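Local coordinates for adenine Deaminase (Enterococcus faecalis, PDB 2ICS), which is a zinc-dependent hydrolase of the amidohydrolase type, able to deacetylate acetyl-(R)-mandelate in vitro with very low efficiency, at residues N11-V15 with E47-V52; A136-K140 with Q175-N180. All coordinates share one frame; numbering follows the deposited sequence.

Contact 1: N11-V15 with E47-V52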
loop_
_atom_site.group_PDB
_atom_site.type_symbol
_atom_site.label_atom_id
_atom_site.label_comp_id
_atom_site.label_asym_id
_atom_site.label_seq_id
_atom_site.Cartn_x
_atom_site.Cartn_y
_atom_site.Cartn_z
ATOM N N ASN A 11 -16.530 -22.900 -4.918
ATOM C CA ASN A 11 -16.171 -23.401 -3.596
ATOM C C ASN A 11 -15.333 -22.458 -2.738
ATOM O O ASN A 11 -14.674 -22.882 -1.792
ATOM C CB ASN A 11 -15.461 -24.750 -3.738
ATOM C CG ASN A 11 -15.906 -25.747 -2.689
ATOM O OD1 ASN A 11 -17.102 -25.889 -2.427
ATOM N ND2 ASN A 11 -14.953 -26.451 -2.091
ATOM N N GLY A 12 -15.374 -21.174 -3.059
ATOM C CA GLY A 12 -14.614 -20.216 -2.286
ATOM C C GLY A 12 -15.340 -19.767 -1.031
ATOM O O GLY A 12 -16.521 -20.053 -0.833
ATOM N N GLN A 13 -14.621 -19.045 -0.183
ATOM C CA GLN A 13 -15.170 -18.544 1.066
ATOM C C GLN A 13 -14.455 -17.244 1.400
ATOM O O GLN A 13 -13.249 -17.140 1.206
ATOM C CB GLN A 13 -14.918 -19.558 2.176
ATOM C CG GLN A 13 -15.435 -19.141 3.526
ATOM C CD GLN A 13 -14.886 -20.003 4.640
ATOM O OE1 GLN A 13 -15.298 -19.882 5.794
ATOM N NE2 GLN A 13 -13.939 -20.872 4.303
ATOM N N THR A 14 -15.190 -16.250 1.887
ATOM C CA THR A 14 -14.562 -14.992 2.246
ATOM C C THR A 14 -14.004 -15.134 3.652
ATOM O O THR A 14 -14.287 -16.115 4.347
ATOM C CB THR A 14 -15.555 -13.808 2.220
ATOM O OG1 THR A 14 -16.491 -13.935 3.298
ATOM C CG2 THR A 14 -16.300 -13.772 0.892
ATOM N N VAL A 15 -13.200 -14.157 4.059
ATOM C CA VAL A 15 -12.583 -14.148 5.375
ATOM C C VAL A 15 -13.648 -14.047 6.484
ATOM O O VAL A 15 -13.372 -14.321 7.648
ATOM C CB VAL A 15 -11.571 -12.969 5.475
ATOM C CG1 VAL A 15 -12.295 -11.652 5.324
ATOM C CG2 VAL A 15 -10.808 -13.023 6.782
ATOM N N GLU A 47 -10.291 -25.887 -3.128
ATOM C CA GLU A 47 -10.377 -26.897 -2.084
ATOM C C GLU A 47 -11.182 -26.307 -0.940
ATOM O O GLU A 47 -11.108 -25.108 -0.682
ATOM C CB GLU A 47 -8.983 -27.264 -1.569
ATOM C CG GLU A 47 -8.142 -28.074 -2.538
ATOM C CD GLU A 47 -8.834 -29.355 -2.966
ATOM O OE1 GLU A 47 -9.284 -30.120 -2.083
ATOM O OE2 GLU A 47 -8.928 -29.596 -4.189
ATOM N N PRO A 48 -11.968 -27.137 -0.242
ATOM C CA PRO A 48 -12.770 -26.639 0.878
ATOM C C PRO A 48 -11.875 -25.959 1.908
ATOM O O PRO A 48 -10.808 -26.478 2.247
ATOM C CB PRO A 48 -13.419 -27.909 1.424
ATOM C CG PRO A 48 -13.593 -28.742 0.186
ATOM C CD PRO A 48 -12.257 -28.558 -0.503
ATOM N N GLY A 49 -12.300 -24.797 2.394
ATOM C CA GLY A 49 -11.509 -24.081 3.379
ATOM C C GLY A 49 -10.607 -23.022 2.770
ATOM O O GLY A 49 -9.840 -22.365 3.476
ATOM N N THR A 50 -10.688 -22.857 1.456
ATOM C CA THR A 50 -9.875 -21.859 0.771
ATOM C C THR A 50 -10.591 -20.509 0.793
ATOM O O THR A 50 -11.800 -20.428 0.558
ATOM C CB THR A 50 -9.607 -22.258 -0.700
ATOM O OG1 THR A 50 -8.942 -23.526 -0.745
ATOM C CG2 THR A 50 -8.733 -21.218 -1.381
ATOM N N TYR A 51 -9.843 -19.453 1.085
ATOM C CA TYR A 51 -10.416 -18.114 1.136
ATOM C C TYR A 51 -10.208 -17.372 -0.176
ATOM O O TYR A 51 -9.298 -17.688 -0.950
ATOM C CB TYR A 51 -9.781 -17.310 2.272
ATOM C CG TYR A 51 -10.033 -17.876 3.649
ATOM C CD1 TYR A 51 -11.268 -17.719 4.274
ATOM C CD2 TYR A 51 -9.035 -18.573 4.329
ATOM C CE1 TYR A 51 -11.504 -18.239 5.546
ATOM C CE2 TYR A 51 -9.261 -19.101 5.604
ATOM C CZ TYR A 51 -10.498 -18.930 6.204
ATOM O OH TYR A 51 -10.731 -19.461 7.451
ATOM N N VAL A 52 -11.064 -16.382 -0.410
ATOM C CA VAL A 52 -11.006 -15.555 -1.608
ATOM C C VAL A 52 -11.362 -14.124 -1.219
ATOM O O VAL A 52 -12.258 -13.898 -0.400
ATOM C CB VAL A 52 -12.028 -16.007 -2.679
ATOM C CG1 VAL A 52 -11.763 -15.275 -3.985
ATOM C CG2 VAL A 52 -11.959 -17.510 -2.881
HETATM O O HOH W 1 -13.840 -22.646 0.938
HETATM O O HOH W 2 -13.396 -19.542 8.350
HETATM O O HOH W 3 -12.015 -12.510 2.095
#

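Contact 2: A136-K140 with Q175-N180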
loop_
_atom_site.group_PDB
_atom_site.type_symbol
_atom_site.label_atom_id
_atom_site.label_comp_id
_atom_site.label_asym_id
_atom_site.label_seq_id
_atom_site.Cartn_x
_atom_site.Cartn_y
_atom_site.Cartn_z
ATOM N N ALA A 136 6.229 22.704 -9.756
ATOM C CA ALA A 136 4.807 22.383 -9.831
ATOM C C ALA A 136 4.394 22.058 -11.265
ATOM O O ALA A 136 3.647 21.107 -11.506
ATOM C CB ALA A 136 3.978 23.554 -9.304
ATOM N N SER A 137 4.890 22.851 -12.209
ATOM C CA SER A 137 4.567 22.667 -13.616
ATOM C C SER A 137 4.898 21.279 -14.122
ATOM O O SER A 137 4.090 20.656 -14.810
ATOM C CB SER A 137 5.310 23.698 -14.471
ATOM O OG SER A 137 4.843 25.006 -14.194
ATOM N N LEU A 138 6.091 20.799 -13.794
ATOM C CA LEU A 138 6.507 19.480 -14.249
ATOM C C LEU A 138 5.610 18.379 -13.700
ATOM O O LEU A 138 5.351 17.388 -14.381
ATOM C CB LEU A 138 7.962 19.210 -13.854
ATOM C CG LEU A 138 9.014 20.184 -14.393
ATOM C CD1 LEU A 138 10.402 19.630 -14.097
ATOM C CD2 LEU A 138 8.829 20.382 -15.894
ATOM N N VAL A 139 5.134 18.552 -12.472
ATOM C CA VAL A 139 4.267 17.549 -11.867
ATOM C C VAL A 139 2.923 17.535 -12.581
ATOM O O VAL A 139 2.391 16.471 -12.898
ATOM C CB VAL A 139 4.051 17.819 -10.358
ATOM C CG1 VAL A 139 3.022 16.850 -9.796
ATOM C CG2 VAL A 139 5.372 17.659 -9.610
ATOM N N LYS A 140 2.385 18.724 -12.837
ATOM C CA LYS A 140 1.108 18.864 -13.527
ATOM C C LYS A 140 1.155 18.174 -14.888
ATOM O O LYS A 140 0.218 17.476 -15.276
ATOM C CB LYS A 140 0.767 20.346 -13.716
ATOM C CG LYS A 140 -0.406 20.592 -14.658
ATOM C CD LYS A 140 -1.629 21.142 -13.940
ATOM C CE LYS A 140 -1.458 22.605 -13.592
ATOM N NZ LYS A 140 -2.725 23.174 -13.065
ATOM N N GLN A 175 0.018 22.726 -2.457
ATOM C CA GLN A 175 -0.300 23.651 -3.543
ATOM C C GLN A 175 -0.470 22.857 -4.834
ATOM O O GLN A 175 -1.432 23.053 -5.577
ATOM C CB GLN A 175 0.826 24.672 -3.712
ATOM C CG GLN A 175 0.677 25.591 -4.914
ATOM C CD GLN A 175 1.937 26.394 -5.182
ATOM O OE1 GLN A 175 2.429 27.107 -4.304
ATOM N NE2 GLN A 175 2.468 26.283 -6.399
ATOM N N ILE A 176 0.483 21.964 -5.091
ATOM C CA ILE A 176 0.460 21.109 -6.269
ATOM C C ILE A 176 -0.812 20.262 -6.273
ATOM O O ILE A 176 -1.363 19.964 -7.336
ATOM C CB ILE A 176 1.680 20.169 -6.288
ATOM C CG1 ILE A 176 2.960 20.995 -6.419
ATOM C CG2 ILE A 176 1.551 19.160 -7.432
ATOM C CD1 ILE A 176 4.221 20.190 -6.275
ATOM N N GLN A 177 -1.267 19.872 -5.085
ATOM C CA GLN A 177 -2.479 19.069 -4.954
ATOM C C GLN A 177 -3.660 19.928 -5.381
ATOM O O GLN A 177 -4.543 19.480 -6.117
ATOM C CB GLN A 177 -2.666 18.609 -3.502
ATOM C CG GLN A 177 -3.943 17.797 -3.263
ATOM C CD GLN A 177 -4.088 17.326 -1.817
ATOM O OE1 GLN A 177 -4.116 18.134 -0.886
ATOM N NE2 GLN A 177 -4.180 16.014 -1.627
ATOM N N GLN A 178 -3.659 21.170 -4.913
ATOM C CA GLN A 178 -4.708 22.125 -5.233
ATOM C C GLN A 178 -4.768 22.354 -6.746
ATOM O O GLN A 178 -5.845 22.473 -7.326
ATOM C CB GLN A 178 -4.421 23.448 -4.524
ATOM C CG GLN A 178 -5.501 24.506 -4.683
ATOM C CD GLN A 178 -6.717 24.224 -3.825
ATOM O OE1 GLN A 178 -7.372 23.191 -3.975
ATOM N NE2 GLN A 178 -7.025 25.143 -2.915
ATOM N N GLU A 179 -3.601 22.408 -7.377
ATOM C CA GLU A 179 -3.504 22.642 -8.813
ATOM C C GLU A 179 -3.866 21.443 -9.686
ATOM O O GLU A 179 -3.970 21.578 -10.907
ATOM C CB GLU A 179 -2.089 23.114 -9.168
ATOM C CG GLU A 179 -1.751 24.516 -8.677
ATOM C CD GLU A 179 -0.296 24.888 -8.915
ATOM O OE1 GLU A 179 0.185 24.733 -10.057
ATOM O OE2 GLU A 179 0.367 25.344 -7.959
ATOM N N ASN A 180 -4.055 20.277 -9.076
ATOM C CA ASN A 180 -4.392 19.087 -9.843
ATOM C C ASN A 180 -5.618 18.322 -9.338
ATOM O O ASN A 180 -5.555 17.119 -9.069
ATOM C CB ASN A 180 -3.184 18.149 -9.916
ATOM C CG ASN A 180 -1.982 18.800 -10.582
ATOM O OD1 ASN A 180 -1.414 19.761 -10.061
ATOM N ND2 ASN A 180 -1.591 18.277 -11.740
#

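Contact 1: N11-V15 with E47-V52
Gln13 meets Tyr51 and Val52 in the small beta domain beside the TIM barrel, where segment 11-15, on strand 5-13, meets segment 47-52, on strand 51-61. Val52 N donates to Gln13 O at 2.8 Å, a bond bent to 139° at the hydrogen. The same oxygen takes a CA-H...O contact from Tyr51 CA at 3.0 Å, so two successive residues converge on one carbonyl. Gln13 runs alongside the Tyr51 ring in the same direction because chi1 (179°) sends CG opposite the backbone N and the chain stays extended beyond it. Its amide plane is turned 28° from the ring plane, and Gln13 NE2 lies 3.8 Å from Tyr51 CE1. Thr14 O comes to the ring edge, in plane, 3.4 Å from Tyr51 CD1. A water links the two polar tips by donating to Gln13 OE1 and bonding to Tyr51 OH.

The type II turn from Glu47 to Thr50 precedes Tyr51 and Val52; Glu47 O accepts from both Thr50 N and Thr50 OG1. Asn11 ND2, hydrogen-bonded to Leu46 O, also rests 3.5 Å from Pro48 CG. Gly12 CA packs on Val52 CG2 at 3.8 Å. A second water joins Asn11 O, Gly49 N and Thr50 O, while a third spans Val15 N and Val52 O. Water thus carries much of the polar bonding here, supplementing the direct bond between the backbones.

Contact 2: A136-K140 with Q175-N180
Lys140 reaches across to Glu179 and Asn180, and its course shows how a long side chain can serve two kinds of contact. Its CG stands anti to the backbone N (chi1 169°), and bends at chi2 and chi3 carry the chain over to the other segment. CB and CG lie against the Asn180 amide, which the Lys140 chain crosses obliquely. Lys140 CD still touches that amide but also nears Glu179 O, and Lys140 CE follows at 3.8 Å from the same Glu179 O. The tip then completes the approach: Lys140 NZ donates to Glu179 O at 3.0 Å, with a C=O...donor angle of 138°. Lys140 NZ is 4.5 Å from Glu179 OE1, beyond a salt bridge, though the opposite charges probably still favour the approach.

That carboxylate is held within its own segment, where Gln175 NE2 donates to Glu179 OE2 at 2.8 Å, nearly along the C-O axis. Beside these polar contacts lies an apolar seam. Val139 CG1 meets Ile176 CG2 at 3.6 Å, the two side chains crossing at about a right angle, and Ala136 CB faces Ile176 CG1 at 4.0 Å. Ala136 pairs with Ile176 and Lys140 with Asn180, so the two segments advance in the same sense, as expected of neighbouring outer helices in a TIM barrel.

How the contacts relate
Contacts 1 and 2 each pack elements within their own region of a two-part architecture. Their centres are 44 Å apart and their nearest atoms about 30 Å, on opposite sides of the chain's centre. They come in series: contact 1 closes before contact 2 opens. Contact 1, in the beta domain, brings together strands of two different sheets, 5-13 and 51-61, whereas contact 2 joins helices 136-145 and 168-178 on the outside of the barrel. Strand 51-61 connects the two regions: it passes through contact 1, carries the zinc ligand His60, and shares a sheet with strands 110-114 and 150-152, which flank helix 136-145 in sequence. Both contacts lie away from the zinc and adenine sites.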